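Local coordinates for protein PA0821 (Pseudomonas aeruginosa, PDB 7DRG) that probably acts as an immunity protein (antitoxin) that protects Pseudomonas aeruginosa from a putative VRR-NUC nuclease effector of its type VI secretion system, at residues Leu44-Ala49 with Arg171-Glu176; Tyr130-Trp135 with Asp142-Glu147; Pro255-Ala260 with Glu349-Ala354. All blocks are in the same frame, centred on the assembly; numbering follows the deposited sequence.

Contact 1 of 3, residues Leu44-Ala49 with Arg171-Glu176; sequences LYFKKA and RRLEPE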
loop_
_atom_site.group_PDB
_atom_site.type_symbol
_atom_site.label_atom_id
_atom_site.label_comp_id
_atom_site.label_asym_id
_atom_site.label_seq_id
_atom_site.Cartn_x
_atom_site.Cartn_y
_atom_site.Cartn_z
ATOM N N LEU B 44 -18.324 -18.716 -6.589
ATOM C CA LEU B 44 -19.213 -19.751 -6.068
ATOM C C LEU B 44 -18.445 -21.062 -6.003
ATOM O O LEU B 44 -17.898 -21.508 -7.014
ATOM C CB LEU B 44 -20.459 -19.905 -6.949
ATOM C CG LEU B 44 -21.380 -18.690 -7.069
ATOM C CD1 LEU B 44 -22.495 -18.973 -8.059
ATOM C CD2 LEU B 44 -21.954 -18.337 -5.717
ATOM N N TYR B 45 -18.389 -21.661 -4.816
ATOM C CA TYR B 45 -17.785 -22.974 -4.622
ATOM C C TYR B 45 -18.903 -24.010 -4.584
ATOM O O TYR B 45 -19.800 -23.912 -3.742
ATOM C CB TYR B 45 -16.979 -23.021 -3.323
ATOM C CG TYR B 45 -15.855 -22.005 -3.174
ATOM C CD1 TYR B 45 -16.118 -20.697 -2.780
ATOM C CD2 TYR B 45 -14.525 -22.381 -3.369
ATOM C CE1 TYR B 45 -15.085 -19.775 -2.603
ATOM C CE2 TYR B 45 -13.493 -21.472 -3.200
ATOM C CZ TYR B 45 -13.781 -20.175 -2.819
ATOM O OH TYR B 45 -12.744 -19.280 -2.645
ATOM N N PHE B 46 -18.846 -25.012 -5.468
ATOM C CA PHE B 46 -19.970 -25.932 -5.624
ATOM C C PHE B 46 -19.450 -27.333 -5.907
ATOM O O PHE B 46 -18.285 -27.525 -6.258
ATOM C CB PHE B 46 -20.919 -25.482 -6.746
ATOM C CG PHE B 46 -20.305 -25.550 -8.120
ATOM C CD1 PHE B 46 -19.468 -24.541 -8.572
ATOM C CD2 PHE B 46 -20.564 -26.620 -8.964
ATOM C CE1 PHE B 46 -18.889 -24.606 -9.830
ATOM C CE2 PHE B 46 -19.994 -26.685 -10.226
ATOM C CZ PHE B 46 -19.155 -25.672 -10.660
ATOM N N LYS B 47 -20.337 -28.322 -5.792
ATOM C CA LYS B 47 -19.938 -29.711 -5.993
ATOM C C LYS B 47 -20.668 -30.329 -7.180
ATOM O O LYS B 47 -21.568 -29.732 -7.778
ATOM C CB LYS B 47 -20.169 -30.537 -4.720
ATOM C CG LYS B 47 -19.310 -30.055 -3.555
ATOM C CD LYS B 47 -19.343 -31.003 -2.369
ATOM C CE LYS B 47 -18.519 -30.459 -1.219
ATOM N NZ LYS B 47 -18.467 -31.426 -0.082
ATOM N N LYS B 48 -20.217 -31.543 -7.529
ATOM C CA LYS B 48 -20.803 -32.385 -8.574
ATOM C C LYS B 48 -20.617 -31.804 -9.973
ATOM O O LYS B 48 -21.412 -32.075 -10.876
ATOM C CB LYS B 48 -22.285 -32.664 -8.300
ATOM C CG LYS B 48 -22.516 -33.353 -6.966
ATOM C CD LYS B 48 -23.996 -33.521 -6.693
ATOM C CE LYS B 48 -24.415 -34.959 -6.842
ATOM N NZ LYS B 48 -25.901 -35.087 -6.885
ATOM N N ALA B 49 -19.542 -31.036 -10.178
ATOM C CA ALA B 49 -19.258 -30.487 -11.497
ATOM C C ALA B 49 -19.012 -31.571 -12.537
ATOM O O ALA B 49 -19.107 -31.292 -13.735
ATOM C CB ALA B 49 -18.040 -29.562 -11.435
ATOM N N ARG B 171 -28.977 -20.484 -7.434
ATOM C CA ARG B 171 -30.167 -21.321 -7.495
ATOM C C ARG B 171 -29.905 -22.614 -8.263
ATOM O O ARG B 171 -30.380 -23.685 -7.863
ATOM C CB ARG B 171 -31.297 -20.515 -8.130
ATOM C CG ARG B 171 -32.670 -21.112 -8.031
ATOM C CD ARG B 171 -33.683 -19.991 -7.844
ATOM N NE ARG B 171 -33.417 -18.842 -8.713
ATOM C CZ ARG B 171 -33.813 -17.602 -8.442
ATOM N NH1 ARG B 171 -34.479 -17.352 -7.318
ATOM N NH2 ARG B 171 -33.539 -16.609 -9.281
ATOM N N ARG B 172 -29.129 -22.545 -9.339
ATOM C CA ARG B 172 -28.885 -23.763 -10.150
ATOM C C ARG B 172 -27.743 -24.624 -9.616
ATOM O O ARG B 172 -27.795 -25.801 -9.850
ATOM C CB ARG B 172 -28.340 -23.496 -11.554
ATOM C CG ARG B 172 -28.842 -22.274 -12.270
ATOM C CD ARG B 172 -28.706 -22.418 -13.759
ATOM N NE ARG B 172 -29.703 -21.566 -14.340
ATOM C CZ ARG B 172 -29.515 -20.297 -14.613
ATOM N NH1 ARG B 172 -28.345 -19.749 -14.386
ATOM N NH2 ARG B 172 -30.484 -19.574 -15.117
ATOM N N LEU B 173 -26.736 -24.030 -8.980
ATOM C CA LEU B 173 -25.558 -24.798 -8.615
ATOM C C LEU B 173 -25.582 -25.274 -7.173
ATOM O O LEU B 173 -24.749 -26.117 -6.809
ATOM C CB LEU B 173 -24.289 -23.965 -8.856
ATOM C CG LEU B 173 -24.077 -23.525 -10.309
ATOM C CD1 LEU B 173 -22.865 -22.609 -10.422
ATOM C CD2 LEU B 173 -23.913 -24.738 -11.220
ATOM N N GLU B 174 -26.507 -24.762 -6.356
ATOM C CA GLU B 174 -26.606 -25.043 -4.925
ATOM C C GLU B 174 -25.216 -25.062 -4.272
ATOM O O GLU B 174 -24.775 -26.095 -3.766
ATOM C CB GLU B 174 -27.354 -26.347 -4.669
ATOM C CG GLU B 174 -28.751 -26.333 -5.303
ATOM C CD GLU B 174 -29.756 -27.210 -4.577
ATOM O OE1 GLU B 174 -29.480 -28.417 -4.409
ATOM O OE2 GLU B 174 -30.825 -26.683 -4.179
ATOM N N PRO B 175 -24.518 -23.927 -4.270
ATOM C CA PRO B 175 -23.116 -23.907 -3.839
ATOM C C PRO B 175 -22.970 -24.134 -2.345
ATOM O O PRO B 175 -23.909 -23.968 -1.560
ATOM C CB PRO B 175 -22.645 -22.495 -4.220
ATOM C CG PRO B 175 -23.705 -21.958 -5.154
ATOM C CD PRO B 175 -24.977 -22.599 -4.711
ATOM N N GLU B 176 -21.745 -24.494 -1.954
ATOM C CA GLU B 176 -21.434 -24.637 -0.538
ATOM C C GLU B 176 -21.247 -23.278 0.126
ATOM O O GLU B 176 -21.635 -23.086 1.284
ATOM C CB GLU B 176 -20.167 -25.478 -0.367
ATOM C CG GLU B 176 -20.157 -26.759 -1.193
ATOM C CD GLU B 176 -21.090 -27.814 -0.650
ATOM O OE1 GLU B 176 -20.956 -28.149 0.546
ATOM O OE2 GLU B 176 -21.958 -28.301 -1.422
HETATM O O HOH W 1 -22.470 -27.643 -4.003
HETATM O O HOH W 2 -24.087 -28.716 -7.395
#
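F46 and P175 bring the two segments closest, their CA atoms 4.1 Å apart. This is a helix-to-strand junction: helix 161-173 ends, E174 takes a positive phi, and P175 and E176 lie against Y45 and F46 of strand 34-46 before pairing with it continues at Q177. The touching runs point nearly perpendicular to one another, at 93°.

Apolar contacts fill the inner side. CB of F46 rests against CB of P175 and the carbonyl oxygen of L173, while CD1 of L173 sits over one face of the F46 ring. Alongside, CD2 of L44 meets CG of P175 at 4.1 Å. The one direct hydrogen bond runs from E176 N to Y45 O, 2.7 Å long with an N-H...O angle of 145°. The same Y45 O lies only 3.2 Å from CB of P175, so proline ring and amide crowd round one carbonyl.

On the partly exposed flank K47 and E176 cross at about a right angle. E176 bends at chi2 (-73°), which puts CD 3.7 Å from CE of the extended K47. NZ of K47 stays 4.2 Å from OE1 of E176, too far for a salt bridge, and pairs with D142 instead.

Further out, F46 also packs on V54 and L58 of helix 52-69, and L44 on F166 and F169 of the helix whose end meets it here. Two waters finish the junction. The first accepts from K47 N and donates to E174 O and to OE2 of E176; the second donates to K47 O and to L173 O, each 2.7 Å away.

Contact 2 of 3, residues Tyr130-Trp135 with Asp142-Glu147; sequences YGKRSW and DLSVLE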
loop_
_atom_site.group_PDB
_atom_site.type_symbol
_atom_site.label_atom_id
_atom_site.label_comp_id
_atom_site.label_asym_id
_atom_site.label_seq_id
_atom_site.Cartn_x
_atom_site.Cartn_y
_atom_site.Cartn_z
ATOM N N TYR B 130 -13.894 -23.977 -13.082
ATOM C CA TYR B 130 -12.836 -24.901 -12.675
ATOM C C TYR B 130 -13.528 -26.098 -12.031
ATOM O O TYR B 130 -14.012 -26.005 -10.900
ATOM C CB TYR B 130 -11.856 -24.210 -11.733
ATOM C CG TYR B 130 -10.758 -25.093 -11.190
ATOM C CD1 TYR B 130 -9.580 -25.265 -11.888
ATOM C CD2 TYR B 130 -10.894 -25.716 -9.958
ATOM C CE1 TYR B 130 -8.568 -26.057 -11.388
ATOM C CE2 TYR B 130 -9.892 -26.507 -9.450
ATOM C CZ TYR B 130 -8.734 -26.677 -10.173
ATOM O OH TYR B 130 -7.720 -27.466 -9.680
ATOM N N GLY B 131 -13.593 -27.219 -12.755
ATOM C CA GLY B 131 -14.419 -28.334 -12.333
ATOM C C GLY B 131 -13.651 -29.615 -12.093
ATOM O O GLY B 131 -12.937 -30.078 -12.985
ATOM N N LYS B 132 -13.785 -30.188 -10.898
ATOM C CA LYS B 132 -13.015 -31.374 -10.534
ATOM C C LYS B 132 -13.519 -32.606 -11.277
ATOM O O LYS B 132 -14.710 -32.737 -11.570
ATOM C CB LYS B 132 -13.090 -31.622 -9.028
ATOM C CG LYS B 132 -12.717 -30.406 -8.182
ATOM C CD LYS B 132 -11.341 -29.877 -8.565
ATOM C CE LYS B 132 -10.250 -30.829 -8.122
ATOM N NZ LYS B 132 -8.891 -30.363 -8.544
ATOM N N ARG B 133 -12.593 -33.524 -11.557
ATOM C CA ARG B 133 -12.941 -34.794 -12.177
ATOM C C ARG B 133 -13.689 -35.685 -11.192
ATOM O O ARG B 133 -13.547 -35.560 -9.972
ATOM C CB ARG B 133 -11.680 -35.524 -12.652
ATOM C CG ARG B 133 -10.747 -34.689 -13.489
ATOM C CD ARG B 133 -9.391 -35.369 -13.582
ATOM N NE ARG B 133 -8.403 -34.549 -14.269
ATOM C CZ ARG B 133 -8.210 -34.566 -15.584
ATOM N NH1 ARG B 133 -8.944 -35.354 -16.354
ATOM N NH2 ARG B 133 -7.282 -33.789 -16.129
ATOM N N SER B 134 -14.476 -36.617 -11.742
ATOM C CA SER B 134 -15.230 -37.537 -10.900
ATOM C C SER B 134 -14.330 -38.256 -9.899
ATOM O O SER B 134 -14.660 -38.346 -8.713
ATOM C CB SER B 134 -15.978 -38.550 -11.773
ATOM O OG SER B 134 -16.534 -39.588 -10.989
ATOM N N TRP B 135 -13.187 -38.787 -10.361
ATOM C CA TRP B 135 -12.321 -39.532 -9.448
ATOM C C TRP B 135 -11.642 -38.617 -8.445
ATOM O O TRP B 135 -11.381 -39.033 -7.311
ATOM C CB TRP B 135 -11.269 -40.339 -10.214
ATOM C CG TRP B 135 -10.297 -39.534 -11.020
ATOM C CD1 TRP B 135 -10.364 -39.289 -12.358
ATOM C CD2 TRP B 135 -9.092 -38.900 -10.557
ATOM N NE1 TRP B 135 -9.291 -38.537 -12.756
ATOM C CE2 TRP B 135 -8.493 -38.282 -11.672
ATOM C CE3 TRP B 135 -8.471 -38.781 -9.307
ATOM C CZ2 TRP B 135 -7.304 -37.569 -11.583
ATOM C CZ3 TRP B 135 -7.284 -38.069 -9.217
ATOM C CH2 TRP B 135 -6.712 -37.467 -10.349
ATOM N N ASP B 142 -13.257 -32.518 -4.051
ATOM C CA ASP B 142 -14.593 -32.497 -4.644
ATOM C C ASP B 142 -15.175 -31.104 -4.867
ATOM O O ASP B 142 -16.314 -30.999 -5.328
ATOM C CB ASP B 142 -15.564 -33.323 -3.785
ATOM C CG ASP B 142 -15.728 -32.778 -2.373
ATOM O OD1 ASP B 142 -15.063 -31.785 -2.020
ATOM O OD2 ASP B 142 -16.541 -33.348 -1.613
ATOM N N LEU B 143 -14.436 -30.040 -4.582
ATOM C CA LEU B 143 -14.992 -28.692 -4.614
ATOM C C LEU B 143 -14.557 -27.988 -5.894
ATOM O O LEU B 143 -13.355 -27.848 -6.153
ATOM C CB LEU B 143 -14.549 -27.903 -3.382
ATOM C CG LEU B 143 -15.332 -26.618 -3.117
ATOM C CD1 LEU B 143 -16.817 -26.935 -2.959
ATOM C CD2 LEU B 143 -14.767 -25.936 -1.882
ATOM N N SER B 144 -15.531 -27.558 -6.690
ATOM C CA SER B 144 -15.301 -26.813 -7.918
ATOM C C SER B 144 -15.651 -25.338 -7.707
ATOM O O SER B 144 -16.208 -24.942 -6.679
ATOM C CB SER B 144 -16.118 -27.418 -9.063
ATOM O OG SER B 144 -15.717 -28.766 -9.303
ATOM N N VAL B 145 -15.303 -24.511 -8.692
ATOM C CA VAL B 145 -15.436 -23.062 -8.558
ATOM C C VAL B 145 -15.972 -22.476 -9.853
ATOM O O VAL B 145 -15.494 -22.813 -10.939
ATOM C CB VAL B 145 -14.093 -22.390 -8.201
ATOM C CG1 VAL B 145 -14.242 -20.870 -8.215
ATOM C CG2 VAL B 145 -13.579 -22.870 -6.848
ATOM N N LEU B 146 -16.956 -21.587 -9.736
ATOM C CA LEU B 146 -17.358 -20.696 -10.817
ATOM C C LEU B 146 -17.085 -19.271 -10.370
ATOM O O LEU B 146 -17.557 -18.857 -9.308
ATOM C CB LEU B 146 -18.846 -20.847 -11.155
ATOM C CG LEU B 146 -19.415 -19.801 -12.117
ATOM C CD1 LEU B 146 -18.723 -19.852 -13.474
ATOM C CD2 LEU B 146 -20.914 -19.990 -12.301
ATOM N N GLU B 147 -16.341 -18.522 -11.180
ATOM C CA GLU B 147 -16.113 -17.103 -10.933
ATOM C C GLU B 147 -16.540 -16.318 -12.157
ATOM O O GLU B 147 -16.296 -16.740 -13.290
ATOM C CB GLU B 147 -14.643 -16.785 -10.638
ATOM C CG GLU B 147 -14.111 -17.327 -9.346
ATOM C CD GLU B 147 -12.880 -16.564 -8.896
ATOM O OE1 GLU B 147 -12.968 -15.870 -7.869
ATOM O OE2 GLU B 147 -11.831 -16.638 -9.583
#
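D142 meets K132 through its main chain: its carbonyl carbon lies 4.2 Å from CG of K132, and its CB is directed away from the other segment.

At L143 the side chain again turns away, toward Y45, and the carbonyl is what touches. L143 O is 3.3 Å from CG of K132 and close to its CD as well, yet its hydrogen-bond donor is ND2 of N218. The lysine chain bends at chi2 (-55°) and again at chi3, leading away from this segment; NZ makes a weak bond to the OH of Y130.

S144 takes over where the backbone ladder lapses. Its OG accepts the amide of K132 at 2.9 Å, nearly straight at 167°, and lies 3.3 Å from CA of G131. CB of S144 sits just 3.1 Å from Y130 O, a snug fit of methylene against carbonyl.

V145 and Y130 form an antiparallel hydrogen-bonded pair. They exchange two backbone bonds: Y130 N to V145 O at 2.9 Å, and V145 N to Y130 O at 3.0 Å. Both side chains lie on the same face of the sheet, where each touches helix 213-216. The Y130 ring, with CG anti to the backbone N (chi1 177°), also meets H108 edge-to-face.

Beyond, E147 pairs through its backbone with D128. The arrangement is that of two antiparallel strands, 126-131 and 144-151, joined by short helix 134-139, with a serine hydroxyl standing in for a main-chain acceptor where the strands part.

Contact 3 of 3, residues Pro255-Ala260 with Glu349-Ala354; sequences PSSHFA and EPYLDA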
loop_
_atom_site.group_PDB
_atom_site.type_symbol
_atom_site.label_atom_id
_atom_site.label_comp_id
_atom_site.label_asym_id
_atom_site.label_seq_id
_atom_site.Cartn_x
_atom_site.Cartn_y
_atom_site.Cartn_z
ATOM N N PRO B 255 -29.945 -5.080 10.061
ATOM C CA PRO B 255 -31.161 -4.289 9.820
ATOM C C PRO B 255 -31.636 -4.382 8.379
ATOM O O PRO B 255 -30.864 -4.186 7.434
ATOM C CB PRO B 255 -30.727 -2.866 10.180
ATOM C CG PRO B 255 -29.628 -3.061 11.173
ATOM C CD PRO B 255 -28.896 -4.297 10.736
ATOM N N SER B 256 -32.932 -4.681 8.217
ATOM C CA SER B 256 -33.514 -4.869 6.890
ATOM C C SER B 256 -33.540 -3.583 6.077
ATOM O O SER B 256 -33.820 -3.639 4.873
ATOM C CB SER B 256 -34.927 -5.447 7.000
ATOM O OG SER B 256 -35.757 -4.612 7.788
ATOM N N SER B 257 -33.238 -2.439 6.695
ATOM C CA SER B 257 -33.071 -1.203 5.940
ATOM C C SER B 257 -31.862 -1.276 5.018
ATOM O O SER B 257 -31.815 -0.582 3.994
ATOM C CB SER B 257 -32.935 -0.013 6.894
ATOM O OG SER B 257 -31.848 -0.167 7.791
ATOM N N HIS B 258 -30.874 -2.101 5.364
ATOM C CA HIS B 258 -29.619 -2.133 4.633
ATOM C C HIS B 258 -29.181 -3.526 4.220
ATOM O O HIS B 258 -28.282 -3.636 3.381
ATOM C CB HIS B 258 -28.499 -1.490 5.460
ATOM C CG HIS B 258 -28.598 0.001 5.557
ATOM N ND1 HIS B 258 -29.527 0.633 6.354
ATOM C CD2 HIS B 258 -27.875 0.986 4.971
ATOM C CE1 HIS B 258 -29.378 1.941 6.252
ATOM N NE2 HIS B 258 -28.385 2.183 5.416
ATOM N N PHE B 259 -29.781 -4.581 4.764
ATOM C CA PHE B 259 -29.438 -5.954 4.418
ATOM C C PHE B 259 -30.650 -6.633 3.809
ATOM O O PHE B 259 -31.766 -6.518 4.333
ATOM C CB PHE B 259 -28.947 -6.728 5.644
ATOM C CG PHE B 259 -27.667 -6.192 6.219
ATOM C CD1 PHE B 259 -27.679 -5.129 7.108
ATOM C CD2 PHE B 259 -26.444 -6.741 5.860
ATOM C CE1 PHE B 259 -26.501 -4.625 7.632
ATOM C CE2 PHE B 259 -25.262 -6.243 6.378
ATOM C CZ PHE B 259 -25.286 -5.183 7.264
ATOM N N ALA B 260 -30.431 -7.320 2.693
ATOM C CA ALA B 260 -31.464 -8.097 2.030
ATOM C C ALA B 260 -31.068 -9.565 2.037
ATOM O O ALA B 260 -29.881 -9.908 2.047
ATOM C CB ALA B 260 -31.691 -7.626 0.587
ATOM N N GLU B 349 -25.265 5.723 5.239
ATOM C CA GLU B 349 -25.289 4.806 4.112
ATOM C C GLU B 349 -26.662 4.754 3.459
ATOM O O GLU B 349 -27.684 4.761 4.157
ATOM C CB GLU B 349 -24.882 3.393 4.546
ATOM C CG GLU B 349 -23.506 3.327 5.200
ATOM C CD GLU B 349 -22.414 3.980 4.359
ATOM O OE1 GLU B 349 -22.497 3.934 3.112
ATOM O OE2 GLU B 349 -21.477 4.556 4.950
ATOM N N PRO B 350 -26.713 4.693 2.128
ATOM C CA PRO B 350 -28.007 4.647 1.437
ATOM C C PRO B 350 -28.783 3.384 1.779
ATOM O O PRO B 350 -28.211 2.311 1.985
ATOM C CB PRO B 350 -27.618 4.679 -0.047
ATOM C CG PRO B 350 -26.243 5.281 -0.070
ATOM C CD PRO B 350 -25.582 4.825 1.194
ATOM N N TYR B 351 -30.107 3.526 1.827
ATOM C CA TYR B 351 -31.009 2.434 2.153
ATOM C C TYR B 351 -31.304 1.570 0.927
ATOM O O TYR B 351 -31.223 2.017 -0.220
ATOM C CB TYR B 351 -32.340 2.973 2.690
ATOM C CG TYR B 351 -32.339 3.438 4.133
ATOM C CD1 TYR B 351 -31.383 4.321 4.608
ATOM C CD2 TYR B 351 -33.328 3.008 5.010
ATOM C CE1 TYR B 351 -31.401 4.750 5.931
ATOM C CE2 TYR B 351 -33.356 3.431 6.325
ATOM C CZ TYR B 351 -32.389 4.294 6.780
ATOM O OH TYR B 351 -32.423 4.709 8.090
ATOM N N LEU B 352 -31.689 0.325 1.191
ATOM C CA LEU B 352 -32.164 -0.550 0.126
ATOM C C LEU B 352 -33.516 -0.080 -0.391
ATOM O O LEU B 352 -34.373 0.369 0.378
ATOM C CB LEU B 352 -32.285 -1.986 0.627
ATOM C CG LEU B 352 -31.028 -2.631 1.186
ATOM C CD1 LEU B 352 -31.353 -4.041 1.636
ATOM C CD2 LEU B 352 -29.918 -2.618 0.142
ATOM N N ASP B 353 -33.716 -0.195 -1.701
ATOM C CA ASP B 353 -35.009 0.122 -2.296
ATOM C C ASP B 353 -35.183 -0.715 -3.560
ATOM O O ASP B 353 -34.388 -1.616 -3.848
ATOM C CB ASP B 353 -35.138 1.634 -2.548
ATOM C CG ASP B 353 -34.076 2.185 -3.488
ATOM O OD1 ASP B 353 -33.572 1.450 -4.359
ATOM O OD2 ASP B 353 -33.741 3.382 -3.352
ATOM N N ALA B 354 -36.237 -0.417 -4.322
ATOM C CA ALA B 354 -36.535 -1.188 -5.523
ATOM C C ALA B 354 -35.501 -0.999 -6.625
ATOM O O ALA B 354 -35.482 -1.793 -7.570
ATOM C CB ALA B 354 -37.923 -0.819 -6.046
HETATM O O HOH W 3 -34.576 0.171 2.923
#
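H258 and Y351 meet edge-to-face: CE1 of the imidazole stands over one face of the phenol ring, 3.5 Å from its CE1 and set toward the rim, with the planes at 54°. NE2 of H258 donates to E349 O at 3.0 Å. The bond is fairly straight at the hydrogen (164°), and the oxygen lies near the imidazole plane, but the donor stands well above the plane of the E349 carbonyl. On the other ring nitrogen, ND1 shares a 2.8 Å hydrogen bond with OG of S257, so both nitrogens are engaged and the rotation of the ring is fixed.

The second tight spot is L352. Its amide bonds to S257 O at 2.9 Å, almost straight at 172°. From there the side chain reaches in: CD1 presses on the backbone, 3.4 Å from C of H258, and ends 3.8 Å from CB of A260.

Toward solvent the packing thins. Y351 and P350 are exposed, and besides H258 the tyrosine ring meets CB of S257, which lies 3.5 Å from CE2 and close to CD2 as well. A water on this flank donates to both S257 O and L352 O, bridging the two segments beside the direct bond.

Around the contact, H258 packs on L345 and L346 of helix 338-348, the helix that E349 has just left. The carboxylate of E349 leads away from the histidine, and its OE1 is hydrogen-bonded to the OH of Y277. Strand 259-264 pairs with strand 267-272, and F259 turns the other way, into P289, L292 and L293 of helix 288-297.

In the fold
From the N terminus, strand 34-46 is the first element involved, and contact 1 closes a long loop by bringing the end of helix 161-173 back to it. Contact 2 is nested inside that loop, a short closure between neighbouring strands. The two touch directly, since strands 34-46 and 144-151 are neighbours: F46 O probably bonds S144 N, L44 N probably bonds L146 O, and CB of A49 packs on OG of S144. Contact 3 opens after contact 1 has closed and ties the turn leading into strand 259-264, and the start of that strand, to the loop after helix 338-348. Its centre is about 34 Å from that of contact 2, on the opposite side of the chain's centre.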